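Local coordinates for protein putative mandelate racemase (Bordetella bronchiseptica, PDB 3OZY) that is of unknown function but, as a magnesium-binding member of the enolase superfamily, probably acts on a sugar-acid-like carboxylate substrate, at residues H11-I17 / L31-L37; R22-G26 / I146-L150; M107-I112 / S279-T285; L215-D219 / Q244-V248; I271-D277 / L299-T305. All coordinates share one frame; numbering follows the deposited sequence. Where two conformers were deposited one is given.

Contact 1: residues H11-I17 / L31-L37; sequences HALSTPI and LNRQMIL
The carbonyl oxygen of Arg-33 is gripped twice by Thr-15: Thr-15 OG1 donates to Arg-33 O at 2.8 Å, and Thr-15 N reaches the same Arg-33 O at 2.9 Å. Threonine suits the place because, at chi1 64°, OG1 stands between its own backbone N and carbonyl carbon and can join the N-H on one acceptor. On the other face, Gln-34 NE2 donates to Ser-14 OG over 3.0 Å, the oxygen lying 18° out of the Gln-34 amide plane; Gln-34 NE2 also donates to Glu-378 O. A water joins Ser-14 OG to Asn-32 OD1, and Asn-32 ND2 bonds to Pro-379 O. Back on the Thr-15 face, Leu-13 and Met-35 run side by side, Leu-13 CD1 4.1 Å from Met-35 CG, and helix 367-372 packs here. Ile-17 CD1 rests 3.8 Å from Arg-33 CD, on the bent stem whose guanidinium pairs with Asp-331. Reciprocal His-11/Leu-37 backbone bonds continue the antiparallel pairing of strands 5-16 and 32-42, in the three-stranded sheet of the enolase-superfamily N-terminal domain.

Contact 2: residues R22-G26 / I146-L150; sequences RVESG and IYWDL. With ACY (acetic acid), chain I; ACY (acetic acid), chain H.
One backbone bond, from Trp-148 N to Glu-24 O at 3.3 Å, ties the short strand 24-25 to the loop that follows barrel strand 139-146. Here a segment of the N-terminal domain lies against the barrel, as capping segments do in the enolase superfamily. Val-23 sets CG2 over the centre of the Tyr-147 ring, 3.4 Å from its centroid and 8° off the normal: a CH-pi contact suited to a branched, compact side chain. Ser-25 CA lies over one face of the Trp-148 indole. A chi1 of -170° swings Glu-24 CG away from its own N, and the chain passes obliquely by the indole, CG 3.9 Å from Trp-148 CE3, before its carboxylate meets His-385. Two waters bridge to Asp-149, one from Glu-24 N to OD2, the other from Glu-24 OE1 to OD1, probably easing the like charges; Asp-149 also pairs with Arg-176. The hydroxyls of Ser-25 and Tyr-147 turn to an acetate, probably from the crystallisation liquor and also held by Lys-30 and Lys-173: Ser-25 OG donates to its O at 2.7 Å, Tyr-147 OH to its OXT at 2.5 Å.

Contact 3: residues M107-I112 / S279-T285; sequences MSGVDI and SRAGGIT
A chi1 of -177° turns the Asp-111 carboxylate away from its own amide nitrogen and out from helix 102-122, to the first turn of helix 284-296. There OD1 of Asp-111 takes the Thr-285 OG1 hydroxyl at 2.6 Å on its syn lone pair, while Asp-111 OD2 accepts from Thr-285 N at 2.9 Å in a nearly straight bond (175°). A carboxylate suits this helix N-terminus, whose dipole would probably favour its negative charge. Gly-283 holds the N-cap position and, having no side chain, leaves room for Asp-111 OD2, which comes within 3.4 Å of Gly-283 CA. The contact thus fastens the long helix of the N-terminal domain to the beginning of a barrel helix in the enolase C-terminal domain. Small Ser-108 allows close approach of the backbones: its OG accepts a weak bond from Gly-282 N at 2.8 Å and is held on its own helix by Ile-104 O. Beside this polar region, Ile-112 crosses Ile-284 at about a right angle, CG1 to CG1 4.0 Å, and Ile-112 CD1 sits 3.6 Å from Ser-279 CA.

Contact 4: residues L215-D219 / Q244-V248; sequences LRILD and QGTPV
Apolar packing carries most of this contact, centred on Leu-215 and Val-248. In Leu-215 the trans first torsion (chi1 178°) sends the two methyls out from the helix to separate partners: CD1 lies 3.8 Å from Val-248 CB, the two side chains sliding past each other in opposite directions, and CD2 lies 4.0 Å from Gln-244 CG. Gln-244 therefore offers only its methylene stem here, while its NE2 is bonded to Ile-240 O. One helical turn after Leu-215, the backbone at Asp-219 receives Val-248 CG2, 3.7 Å from its CA; the same methyl also meets Leu-218 CB. The beta branch suits valine to this place, letting CB and CG1 meet Leu-215 CD1 while CG2 meets the backbone.

These pieces belong to successive beta-alpha units of the modified (beta/alpha) barrel of the enolase superfamily: helix 208-220 packs on the loop that leads from helix 235-242 into strand 249-252, and Leu-218 and Val-248 both continue inward onto Phe-226 of strand 225-227.

No hydrogen bond crosses between the segments; the polar atoms meet carbon instead. Asp-219 OD2 lies 3.5 Å from Thr-246 CG2, and Asp-219 OD1 lies 3.6 Å from Pro-247 CD. Leu-215 CD1 and Thr-246 OG1 approach tip to tip. Thr-246 OG1 has a polar partner within its own segment, accepting from Val-248 N at 3.0 Å. This ST turn curls the loop, with Pro-247 at its middle, and presents Val-248 to the helix.

Contact 5: residues I271-D277 / L299-T305; sequences IDVLQAD and LAWNPHT
His-304 ND1 donates to Asp-277 OD2 over 2.7 Å, a His-carboxylate bond in which the oxygen lies close to the imidazole plane (7° out of it) and is met on its anti side. Both side chains extend away from their own amide nitrogens (chi1 169° for His-304, -178° for Asp-277). The nearest atom of the histidine side chain is about 4 Å from a bound magnesium, an arrangement consistent with the His-Asp pair of mandelate racemase. Asp-277 OD1 is held in turn by Ser-279 and Asn-315, and the long, extended Gln-275 carries its NE2 to OE1 of the metal ligand Glu-227. Just behind, Trp-301 NE1 donates to Ala-276 O at 2.8 Å, on a lone pair in the carbonyl plane; an indole N-H suits this buried carbonyl, and Pro-303 CD covers the centre of one indole face. Backbone bonds complete the support: His-304 N to Gln-275 O at 3.0 Å, and Leu-274 N to Ala-300 O at 2.8 Å. Farther out, Ile-271 CG2 meets Leu-299 CD1 at 4.0 Å. The parallel strands 273-274 and 300-301, joined by helix 284-296 in a beta-alpha-beta unit, turn Leu-274 onto that helix and helix 258-267, and Trp-301 onto helices 284-296 and 309-321.

Contact 5 lies nearest the magnesium site of Asp-201, Glu-227 and Glu-254, probably the active site as in the family. Contact 3 adjoins it: Arg-280 CD packs 3.6 Å from His-304 ND1, so the loop leading into the helix fastened to the N-terminal domain also touches the histidine beside the metal. Contact 2 places Tyr-147, at the end of a barrel strand, with its side chain about 7 Å from a magnesium (nearest atoms). Contacts 1 and 2 meet through Leu-31 CD2 and Arg-22 CZ, 3.6 Å apart, linking the capping sheet to the segment over the barrel. Contact 4 is peripheral barrel packing, touching contact 5 where Val-248 O lies 4.1 Å from Asp-272 OD2.

Contact 1: residues H11-I17 / L31-L37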
# COMPACT_ATOMS: atom_id res chain seq x y z
N HIS A 11 10.34 -18.65 -4.33
CA HIS A 11 11.78 -18.88 -4.17
C HIS A 11 12.51 -17.56 -4.06
O HIS A 11 12.56 -16.80 -5.02
CB HIS A 11 12.36 -19.65 -5.37
CG HIS A 11 11.66 -20.94 -5.68
ND1 HIS A 11 12.08 -22.15 -5.18
CD2 HIS A 11 10.59 -21.21 -6.46
CE1 HIS A 11 11.29 -23.11 -5.63
NE2 HIS A 11 10.37 -22.56 -6.41
N ALA A 12 13.10 -17.29 -2.90
CA ALA A 12 13.88 -16.07 -2.71
C ALA A 12 15.28 -16.21 -3.28
O ALA A 12 16.04 -17.11 -2.89
CB ALA A 12 13.93 -15.70 -1.24
N LEU A 13 15.63 -15.31 -4.20
CA LEU A 13 16.91 -15.37 -4.91
C LEU A 13 17.70 -14.07 -4.77
O LEU A 13 17.13 -12.98 -4.76
CB LEU A 13 16.67 -15.65 -6.39
CG LEU A 13 15.85 -16.88 -6.76
CD1 LEU A 13 15.75 -17.01 -8.27
CD2 LEU A 13 16.48 -18.13 -6.16
N SER A 14 19.02 -14.20 -4.66
CA SER A 14 19.88 -13.03 -4.62
C SER A 14 21.09 -13.24 -5.53
O SER A 14 21.66 -14.33 -5.59
CB SER A 14 20.33 -12.73 -3.19
OG SER A 14 20.98 -11.46 -3.13
N THR A 15 21.46 -12.19 -6.26
CA THR A 15 22.65 -12.22 -7.11
C THR A 15 23.50 -10.99 -6.82
O THR A 15 22.98 -9.91 -6.58
CB THR A 15 22.29 -12.27 -8.62
OG1 THR A 15 21.60 -11.07 -9.00
CG2 THR A 15 21.41 -13.47 -8.93
N PRO A 16 24.83 -11.16 -6.84
CA PRO A 16 25.71 -10.06 -6.41
C PRO A 16 25.95 -9.02 -7.51
O PRO A 16 25.66 -9.27 -8.68
CB PRO A 16 27.01 -10.78 -6.05
CG PRO A 16 27.01 -12.00 -6.91
CD PRO A 16 25.57 -12.42 -7.06
N ILE A 17 26.46 -7.87 -7.10
CA ILE A 17 26.84 -6.81 -8.02
C ILE A 17 28.26 -6.39 -7.67
O ILE A 17 28.52 -6.06 -6.52
CB ILE A 17 25.93 -5.56 -7.89
CG1 ILE A 17 24.44 -5.91 -8.05
CG2 ILE A 17 26.34 -4.50 -8.92
CD1 ILE A 17 23.49 -4.73 -7.72
N LEU A 31 22.71 -2.94 -4.30
CA LEU A 31 23.65 -3.80 -3.58
C LEU A 31 23.64 -5.23 -4.10
O LEU A 31 24.70 -5.82 -4.34
CB LEU A 31 23.33 -3.77 -2.08
CG LEU A 31 23.34 -2.39 -1.42
CD1 LEU A 31 22.84 -2.46 0.03
CD2 LEU A 31 24.72 -1.73 -1.50
N ASN A 32 22.45 -5.80 -4.27
CA ASN A 32 22.30 -7.14 -4.84
C ASN A 32 21.02 -7.15 -5.65
O ASN A 32 20.02 -6.61 -5.19
CB ASN A 32 22.23 -8.22 -3.75
CG ASN A 32 23.51 -8.32 -2.96
OD1 ASN A 32 24.46 -9.00 -3.38
ND2 ASN A 32 23.55 -7.67 -1.80
N ARG A 33 21.05 -7.74 -6.84
CA ARG A 33 19.82 -7.86 -7.62
C ARG A 33 19.07 -9.11 -7.16
O ARG A 33 19.58 -10.23 -7.24
CB ARG A 33 20.12 -7.89 -9.13
CG ARG A 33 20.82 -6.62 -9.66
CD ARG A 33 20.11 -5.30 -9.26
NE ARG A 33 18.75 -5.22 -9.80
CZ ARG A 33 18.45 -4.76 -11.01
NH1 ARG A 33 19.39 -4.29 -11.82
NH2 ARG A 33 17.18 -4.74 -11.40
N GLN A 34 17.86 -8.89 -6.66
CA GLN A 34 17.10 -9.95 -6.03
C GLN A 34 15.73 -10.11 -6.68
O GLN A 34 15.27 -9.24 -7.43
CB GLN A 34 16.91 -9.64 -4.54
CG GLN A 34 18.23 -9.41 -3.81
CD GLN A 34 18.08 -9.31 -2.30
OE1 GLN A 34 17.05 -8.89 -1.77
NE2 GLN A 34 19.13 -9.69 -1.59
N MET A 35 15.09 -11.24 -6.38
CA MET A 35 13.72 -11.47 -6.83
C MET A 35 13.12 -12.62 -6.05
O MET A 35 13.83 -13.40 -5.40
CB MET A 35 13.68 -11.83 -8.31
CG MET A 35 14.25 -13.21 -8.63
SD MET A 35 14.23 -13.63 -10.38
CE MET A 35 12.46 -13.81 -10.64
N ILE A 36 11.80 -12.70 -6.11
CA ILE A 36 11.09 -13.93 -5.82
C ILE A 36 10.71 -14.58 -7.14
O ILE A 36 10.12 -13.93 -8.01
CB ILE A 36 9.78 -13.66 -5.05
CG1 ILE A 36 10.07 -13.23 -3.62
CG2 ILE A 36 8.87 -14.89 -5.09
CD1 ILE A 36 10.61 -14.34 -2.73
N LEU A 37 11.05 -15.85 -7.30
CA LEU A 37 10.54 -16.66 -8.40
C LEU A 37 9.31 -17.40 -7.89
O LEU A 37 9.43 -18.29 -7.05
CB LEU A 37 11.61 -17.65 -8.89
CG LEU A 37 11.15 -18.60 -9.99
CD1 LEU A 37 10.78 -17.85 -11.25
CD2 LEU A 37 12.24 -19.64 -10.30
O HOH W 1 23.66 -11.64 -3.78
O HOH W 2 27.01 -7.95 -4.20
O HOH W 3 27.23 -4.86 -4.41

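Contact 2: residues R22-G26 / I146-L150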
# COMPACT_ATOMS: atom_id res chain seq x y z
N ARG A 22 27.77 -1.02 -8.97
CA ARG A 22 26.60 -0.54 -8.24
C ARG A 22 26.25 0.81 -8.82
O ARG A 22 27.13 1.62 -9.14
CB ARG A 22 26.91 -0.36 -6.76
CG ARG A 22 27.25 -1.61 -6.02
CD ARG A 22 27.78 -1.20 -4.67
NE ARG A 22 27.82 -2.33 -3.75
CZ ARG A 22 28.14 -2.22 -2.47
NH1 ARG A 22 28.13 -3.30 -1.71
NH2 ARG A 22 28.48 -1.04 -1.96
N VAL A 23 24.95 1.07 -8.97
CA VAL A 23 24.50 2.38 -9.41
C VAL A 23 23.52 2.95 -8.39
O VAL A 23 22.90 2.20 -7.62
CB VAL A 23 23.86 2.35 -10.82
CG1 VAL A 23 24.92 2.01 -11.88
CG2 VAL A 23 22.68 1.38 -10.87
N GLU A 24 23.41 4.28 -8.37
CA GLU A 24 22.50 4.95 -7.45
C GLU A 24 21.56 5.88 -8.20
O GLU A 24 21.95 6.56 -9.15
CB GLU A 24 23.29 5.77 -6.40
CG GLU A 24 22.41 6.31 -5.26
CD GLU A 24 23.22 6.88 -4.09
OE1 GLU A 24 24.46 6.82 -4.12
OE2 GLU A 24 22.59 7.38 -3.13
N SER A 25 20.30 5.87 -7.75
CA SER A 25 19.27 6.80 -8.18
C SER A 25 18.52 7.23 -6.93
O SER A 25 18.88 6.87 -5.81
CB SER A 25 18.30 6.12 -9.13
OG SER A 25 17.56 5.12 -8.46
N GLY A 26 17.43 7.96 -7.11
CA GLY A 26 16.61 8.33 -5.98
C GLY A 26 16.08 7.14 -5.19
O GLY A 26 15.69 7.29 -4.03
N ILE A 146 21.16 5.27 -17.60
CA ILE A 146 22.40 5.96 -17.24
C ILE A 146 22.14 6.58 -15.87
O ILE A 146 21.18 7.35 -15.71
CB ILE A 146 22.72 7.04 -18.29
CG1 ILE A 146 22.92 6.38 -19.65
CG2 ILE A 146 23.93 7.86 -17.87
CD1 ILE A 146 22.93 7.34 -20.83
N TYR A 147 22.93 6.21 -14.87
CA TYR A 147 22.64 6.56 -13.48
C TYR A 147 23.38 7.82 -13.01
O TYR A 147 24.02 8.52 -13.81
CB TYR A 147 22.89 5.36 -12.56
CG TYR A 147 21.70 4.40 -12.53
CD1 TYR A 147 21.42 3.58 -13.61
CD2 TYR A 147 20.86 4.33 -11.42
CE1 TYR A 147 20.32 2.71 -13.61
CE2 TYR A 147 19.77 3.46 -11.40
CZ TYR A 147 19.50 2.66 -12.50
OH TYR A 147 18.42 1.80 -12.49
N TRP A 148 23.26 8.13 -11.72
CA TRP A 148 23.95 9.26 -11.12
C TRP A 148 25.47 9.05 -11.14
O TRP A 148 25.95 8.02 -11.61
CB TRP A 148 23.50 9.42 -9.67
CG TRP A 148 22.07 9.89 -9.48
CD1 TRP A 148 21.18 10.26 -10.44
CD2 TRP A 148 21.41 10.03 -8.22
NE1 TRP A 148 19.98 10.62 -9.84
CE2 TRP A 148 20.10 10.49 -8.48
CE3 TRP A 148 21.80 9.81 -6.90
CZ2 TRP A 148 19.19 10.74 -7.47
CZ3 TRP A 148 20.89 10.05 -5.89
CH2 TRP A 148 19.60 10.52 -6.18
N ASP A 149 26.20 10.03 -10.63
CA ASP A 149 27.65 9.92 -10.42
C ASP A 149 28.48 9.97 -11.71
O ASP A 149 29.58 9.42 -11.76
CB ASP A 149 27.98 8.65 -9.62
CG ASP A 149 27.22 8.58 -8.31
OD1 ASP A 149 27.41 9.47 -7.46
OD2 ASP A 149 26.40 7.65 -8.14
N LEU A 150 27.96 10.63 -12.74
CA LEU A 150 28.70 10.81 -13.99
C LEU A 150 28.92 12.29 -14.29
O LEU A 150 28.11 13.13 -13.91
CB LEU A 150 27.93 10.19 -15.15
CG LEU A 150 27.63 8.70 -15.06
CD1 LEU A 150 26.91 8.25 -16.30
CD2 LEU A 150 28.90 7.88 -14.88
C ACY I . 16.01 2.40 -9.89
O ACY I . 15.96 3.64 -9.98
OXT ACY I . 16.79 1.69 -10.55
CH3 ACY I . 15.09 1.70 -8.92
C ACY H . 24.56 13.36 -9.95
O ACY H . 23.72 13.66 -9.07
OXT ACY H . 25.60 12.71 -9.70
CH3 ACY H . 24.31 13.80 -11.36
O HOH W 4 25.55 5.62 -9.83
O HOH W 5 26.08 8.72 -5.12

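Contact 3: residues M107-I112 / S279-T285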
# COMPACT_ATOMS: atom_id res chain seq x y z
N MET A 107 0.56 -10.18 -5.41
CA MET A 107 -0.53 -10.67 -6.26
C MET A 107 -0.10 -10.70 -7.71
O MET A 107 -0.52 -11.58 -8.48
CB MET A 107 -1.75 -9.73 -6.20
CG MET A 107 -2.61 -9.84 -4.98
SD MET A 107 -4.10 -8.85 -5.23
CE MET A 107 -4.94 -9.78 -6.52
N SER A 108 0.67 -9.70 -8.10
CA SER A 108 1.12 -9.57 -9.48
C SER A 108 1.99 -10.74 -9.91
O SER A 108 1.85 -11.25 -11.01
CB SER A 108 1.91 -8.28 -9.66
OG SER A 108 1.16 -7.13 -9.29
N GLY A 109 2.90 -11.14 -9.03
CA GLY A 109 3.78 -12.27 -9.30
C GLY A 109 2.98 -13.56 -9.48
O GLY A 109 3.26 -14.36 -10.39
N VAL A 110 1.97 -13.74 -8.63
CA VAL A 110 1.10 -14.92 -8.72
C VAL A 110 0.24 -14.88 -9.98
O VAL A 110 0.09 -15.88 -10.68
CB VAL A 110 0.23 -15.02 -7.46
CG1 VAL A 110 -0.87 -16.09 -7.62
CG2 VAL A 110 1.11 -15.30 -6.23
N ASP A 111 -0.30 -13.70 -10.29
CA ASP A 111 -1.09 -13.52 -11.51
C ASP A 111 -0.28 -13.83 -12.77
O ASP A 111 -0.77 -14.50 -13.68
CB ASP A 111 -1.67 -12.09 -11.55
CG ASP A 111 -2.58 -11.86 -12.75
OD1 ASP A 111 -3.79 -12.17 -12.65
OD2 ASP A 111 -2.10 -11.36 -13.79
N ILE A 112 0.95 -13.35 -12.83
CA ILE A 112 1.83 -13.68 -13.94
C ILE A 112 2.01 -15.19 -14.03
O ILE A 112 1.94 -15.76 -15.12
CB ILE A 112 3.19 -12.96 -13.83
CG1 ILE A 112 3.02 -11.47 -14.13
CG2 ILE A 112 4.19 -13.57 -14.81
CD1 ILE A 112 4.22 -10.60 -13.76
N SER A 279 4.13 -6.74 -13.20
CA SER A 279 4.67 -7.45 -12.04
C SER A 279 4.57 -6.68 -10.72
O SER A 279 5.01 -7.18 -9.68
CB SER A 279 6.14 -7.85 -12.28
OG SER A 279 6.97 -6.71 -12.31
N ARG A 280 4.01 -5.47 -10.76
CA ARG A 280 3.88 -4.63 -9.57
C ARG A 280 2.45 -4.15 -9.32
O ARG A 280 1.99 -4.16 -8.18
CB ARG A 280 4.80 -3.40 -9.65
CG ARG A 280 6.27 -3.72 -9.81
CD ARG A 280 7.10 -2.49 -10.20
NE ARG A 280 7.30 -1.52 -9.11
CZ ARG A 280 8.28 -1.61 -8.21
NH1 ARG A 280 9.12 -2.63 -8.24
NH2 ARG A 280 8.41 -0.67 -7.27
N ALA A 281 1.78 -3.70 -10.38
CA ALA A 281 0.54 -2.93 -10.24
C ALA A 281 -0.70 -3.80 -10.12
O ALA A 281 -1.80 -3.28 -9.96
CB ALA A 281 0.40 -1.96 -11.41
N GLY A 282 -0.52 -5.12 -10.20
CA GLY A 282 -1.61 -6.06 -9.97
C GLY A 282 -1.54 -7.34 -10.79
O GLY A 282 -2.28 -8.29 -10.50
N GLY A 283 -0.68 -7.39 -11.81
CA GLY A 283 -0.57 -8.59 -12.63
C GLY A 283 -0.73 -8.29 -14.11
O GLY A 283 -0.97 -7.14 -14.48
N ILE A 284 -0.57 -9.30 -14.95
CA ILE A 284 -0.97 -9.17 -16.34
C ILE A 284 -2.46 -8.79 -16.42
O ILE A 284 -2.85 -7.92 -17.19
CB ILE A 284 -0.68 -10.48 -17.10
CG1 ILE A 284 0.83 -10.56 -17.39
CG2 ILE A 284 -1.51 -10.57 -18.36
CD1 ILE A 284 1.29 -11.91 -17.97
N THR A 285 -3.29 -9.41 -15.59
CA THR A 285 -4.72 -9.11 -15.58
C THR A 285 -4.98 -7.62 -15.37
O THR A 285 -5.78 -7.00 -16.09
CB THR A 285 -5.42 -9.93 -14.48
OG1 THR A 285 -5.14 -11.32 -14.70
CG2 THR A 285 -6.93 -9.70 -14.50

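Contact 4: residues L215-D219 / Q244-V248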
# COMPACT_ATOMS: atom_id res chain seq x y z
N LEU A 215 11.83 20.82 -16.14
CA LEU A 215 11.00 20.60 -17.33
C LEU A 215 11.39 21.55 -18.47
O LEU A 215 11.40 21.15 -19.65
CB LEU A 215 9.51 20.75 -16.98
CG LEU A 215 8.52 20.59 -18.13
CD1 LEU A 215 8.64 19.21 -18.80
CD2 LEU A 215 7.10 20.82 -17.62
N ARG A 216 11.74 22.79 -18.15
CA ARG A 216 12.19 23.73 -19.18
C ARG A 216 13.42 23.20 -19.92
O ARG A 216 13.52 23.31 -21.14
CB ARG A 216 12.50 25.10 -18.56
CG ARG A 216 11.27 25.86 -18.12
CD ARG A 216 11.66 27.04 -17.26
NE ARG A 216 10.50 27.89 -16.97
CZ ARG A 216 10.56 28.99 -16.24
NH1 ARG A 216 11.70 29.38 -15.69
NH2 ARG A 216 9.47 29.71 -16.04
N ILE A 217 14.35 22.64 -19.15
CA ILE A 217 15.56 22.03 -19.69
C ILE A 217 15.20 20.84 -20.57
O ILE A 217 15.70 20.69 -21.69
CB ILE A 217 16.49 21.53 -18.56
CG1 ILE A 217 16.90 22.69 -17.65
CG2 ILE A 217 17.72 20.81 -19.14
CD1 ILE A 217 17.67 23.78 -18.36
N LEU A 218 14.33 19.97 -20.05
CA LEU A 218 13.94 18.76 -20.78
C LEU A 218 13.30 19.13 -22.11
O LEU A 218 13.49 18.47 -23.13
CB LEU A 218 12.97 17.90 -19.96
CG LEU A 218 13.39 17.59 -18.52
CD1 LEU A 218 12.41 16.57 -17.94
CD2 LEU A 218 14.82 17.11 -18.41
N ASP A 219 12.51 20.20 -22.10
CA ASP A 219 11.86 20.69 -23.31
C ASP A 219 12.92 21.16 -24.32
O ASP A 219 12.92 20.75 -25.48
CB ASP A 219 10.91 21.82 -22.89
CG ASP A 219 9.99 22.30 -23.99
OD1 ASP A 219 10.03 21.77 -25.12
OD2 ASP A 219 9.20 23.22 -23.71
N GLN A 244 1.84 22.75 -18.42
CA GLN A 244 2.76 23.65 -19.10
C GLN A 244 2.70 23.47 -20.62
O GLN A 244 3.21 24.30 -21.36
CB GLN A 244 4.19 23.48 -18.58
CG GLN A 244 4.31 23.70 -17.07
CD GLN A 244 3.62 24.98 -16.60
OE1 GLN A 244 3.95 26.08 -17.05
NE2 GLN A 244 2.66 24.84 -15.68
N GLY A 245 2.08 22.38 -21.07
CA GLY A 245 1.83 22.17 -22.49
C GLY A 245 3.08 21.92 -23.32
O GLY A 245 3.11 22.26 -24.51
N THR A 246 4.10 21.33 -22.73
CA THR A 246 5.31 21.03 -23.50
C THR A 246 5.16 19.70 -24.23
O THR A 246 4.26 18.92 -23.92
CB THR A 246 6.56 20.93 -22.61
OG1 THR A 246 6.56 19.68 -21.91
CG2 THR A 246 6.67 22.10 -21.62
N PRO A 247 6.04 19.44 -25.20
CA PRO A 247 6.02 18.13 -25.85
C PRO A 247 6.64 17.02 -25.00
O PRO A 247 6.71 15.88 -25.47
CB PRO A 247 6.86 18.36 -27.12
CG PRO A 247 6.82 19.86 -27.34
CD PRO A 247 6.83 20.42 -25.95
N VAL A 248 7.09 17.34 -23.79
CA VAL A 248 7.67 16.33 -22.91
C VAL A 248 6.55 15.64 -22.13
O VAL A 248 5.76 16.30 -21.45
CB VAL A 248 8.66 16.95 -21.89
CG1 VAL A 248 9.32 15.88 -21.04
CG2 VAL A 248 9.73 17.78 -22.60

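Contact 5: residues I271-D277 / L299-T305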
# COMPACT_ATOMS: atom_id res chain seq x y z
N ILE A 271 -1.41 13.02 -16.08
CA ILE A 271 -0.49 12.00 -16.60
C ILE A 271 -0.56 11.86 -18.12
O ILE A 271 -1.65 11.89 -18.70
CB ILE A 271 -0.75 10.63 -15.90
CG1 ILE A 271 0.40 9.65 -16.11
CG2 ILE A 271 -2.12 10.04 -16.32
CD1 ILE A 271 0.26 8.42 -15.19
N ASP A 272 0.60 11.69 -18.75
CA ASP A 272 0.68 11.41 -20.19
C ASP A 272 0.98 9.95 -20.47
O ASP A 272 0.45 9.36 -21.41
CB ASP A 272 1.76 12.27 -20.85
CG ASP A 272 1.43 13.74 -20.85
OD1 ASP A 272 0.36 14.12 -21.37
OD2 ASP A 272 2.25 14.51 -20.30
N VAL A 273 1.86 9.37 -19.66
CA VAL A 273 2.32 8.00 -19.85
C VAL A 273 2.13 7.23 -18.55
O VAL A 273 2.75 7.55 -17.52
CB VAL A 273 3.80 7.95 -20.26
CG1 VAL A 273 4.32 6.52 -20.27
CG2 VAL A 273 4.01 8.62 -21.62
N LEU A 274 1.25 6.23 -18.59
CA LEU A 274 1.01 5.35 -17.46
C LEU A 274 2.06 4.25 -17.50
O LEU A 274 2.22 3.60 -18.53
CB LEU A 274 -0.39 4.74 -17.54
CG LEU A 274 -1.60 5.65 -17.32
CD1 LEU A 274 -1.78 6.66 -18.46
CD2 LEU A 274 -2.83 4.77 -17.18
N GLN A 275 2.75 4.03 -16.38
CA GLN A 275 3.85 3.08 -16.38
C GLN A 275 3.60 1.85 -15.52
O GLN A 275 4.53 1.17 -15.08
CB GLN A 275 5.15 3.77 -16.00
CG GLN A 275 5.53 4.91 -16.94
CD GLN A 275 6.85 5.51 -16.56
OE1 GLN A 275 7.00 6.10 -15.49
NE2 GLN A 275 7.83 5.37 -17.44
N ALA A 276 2.33 1.54 -15.30
CA ALA A 276 1.95 0.34 -14.57
C ALA A 276 2.70 -0.89 -15.08
O ALA A 276 2.67 -1.20 -16.27
CB ALA A 276 0.45 0.10 -14.68
N ASP A 277 3.37 -1.58 -14.16
CA ASP A 277 4.18 -2.76 -14.44
C ASP A 277 3.32 -3.98 -14.14
O ASP A 277 2.75 -4.10 -13.05
CB ASP A 277 5.40 -2.68 -13.50
CG ASP A 277 6.41 -3.82 -13.67
OD1 ASP A 277 6.07 -4.91 -14.14
OD2 ASP A 277 7.58 -3.61 -13.26
N LEU A 299 -4.21 8.52 -23.91
CA LEU A 299 -2.91 8.55 -23.26
C LEU A 299 -2.15 7.28 -23.61
O LEU A 299 -2.68 6.39 -24.28
CB LEU A 299 -3.09 8.66 -21.74
CG LEU A 299 -3.95 9.85 -21.28
CD1 LEU A 299 -4.19 9.75 -19.78
CD2 LEU A 299 -3.33 11.18 -21.66
N ALA A 300 -0.91 7.17 -23.14
CA ALA A 300 -0.07 6.03 -23.48
C ALA A 300 0.16 5.15 -22.26
O ALA A 300 0.17 5.64 -21.13
CB ALA A 300 1.28 6.52 -24.02
N TRP A 301 0.32 3.85 -22.49
CA TRP A 301 0.82 2.92 -21.48
C TRP A 301 2.16 2.38 -21.96
O TRP A 301 2.23 1.77 -23.03
CB TRP A 301 -0.15 1.76 -21.24
CG TRP A 301 0.40 0.69 -20.34
CD1 TRP A 301 0.62 0.79 -18.99
CD2 TRP A 301 0.79 -0.63 -20.72
NE1 TRP A 301 1.14 -0.40 -18.51
CE2 TRP A 301 1.25 -1.29 -19.56
CE3 TRP A 301 0.81 -1.33 -21.93
CZ2 TRP A 301 1.72 -2.60 -19.57
CZ3 TRP A 301 1.28 -2.63 -21.94
CH2 TRP A 301 1.72 -3.25 -20.77
N ASN A 302 3.21 2.64 -21.18
CA ASN A 302 4.57 2.16 -21.44
C ASN A 302 5.06 1.68 -20.08
O ASN A 302 5.42 2.49 -19.23
CB ASN A 302 5.47 3.29 -21.95
CG ASN A 302 5.01 3.87 -23.27
OD1 ASN A 302 4.49 4.98 -23.33
ND2 ASN A 302 5.20 3.12 -24.34
N PRO A 303 5.04 0.36 -19.85
CA PRO A 303 5.28 -0.14 -18.49
C PRO A 303 6.71 0.04 -18.01
O PRO A 303 7.66 -0.01 -18.80
CB PRO A 303 4.99 -1.64 -18.61
CG PRO A 303 5.23 -1.94 -20.04
CD PRO A 303 4.69 -0.74 -20.77
N HIS A 304 6.85 0.24 -16.71
CA HIS A 304 8.09 -0.08 -16.02
C HIS A 304 8.26 -1.60 -16.07
O HIS A 304 7.27 -2.34 -15.97
CB HIS A 304 7.95 0.41 -14.57
CG HIS A 304 9.03 -0.07 -13.65
ND1 HIS A 304 8.99 -1.30 -13.04
CD2 HIS A 304 10.15 0.54 -13.21
CE1 HIS A 304 10.06 -1.44 -12.28
NE2 HIS A 304 10.78 -0.33 -12.36
N THR A 305 9.49 -2.07 -16.26
CA THR A 305 9.76 -3.51 -16.38
C THR A 305 10.96 -3.98 -15.54
O THR A 305 11.33 -5.15 -15.57
CB THR A 305 10.08 -3.89 -17.82
OG1 THR A 305 11.37 -3.36 -18.14
CG2 THR A 305 9.04 -3.32 -18.78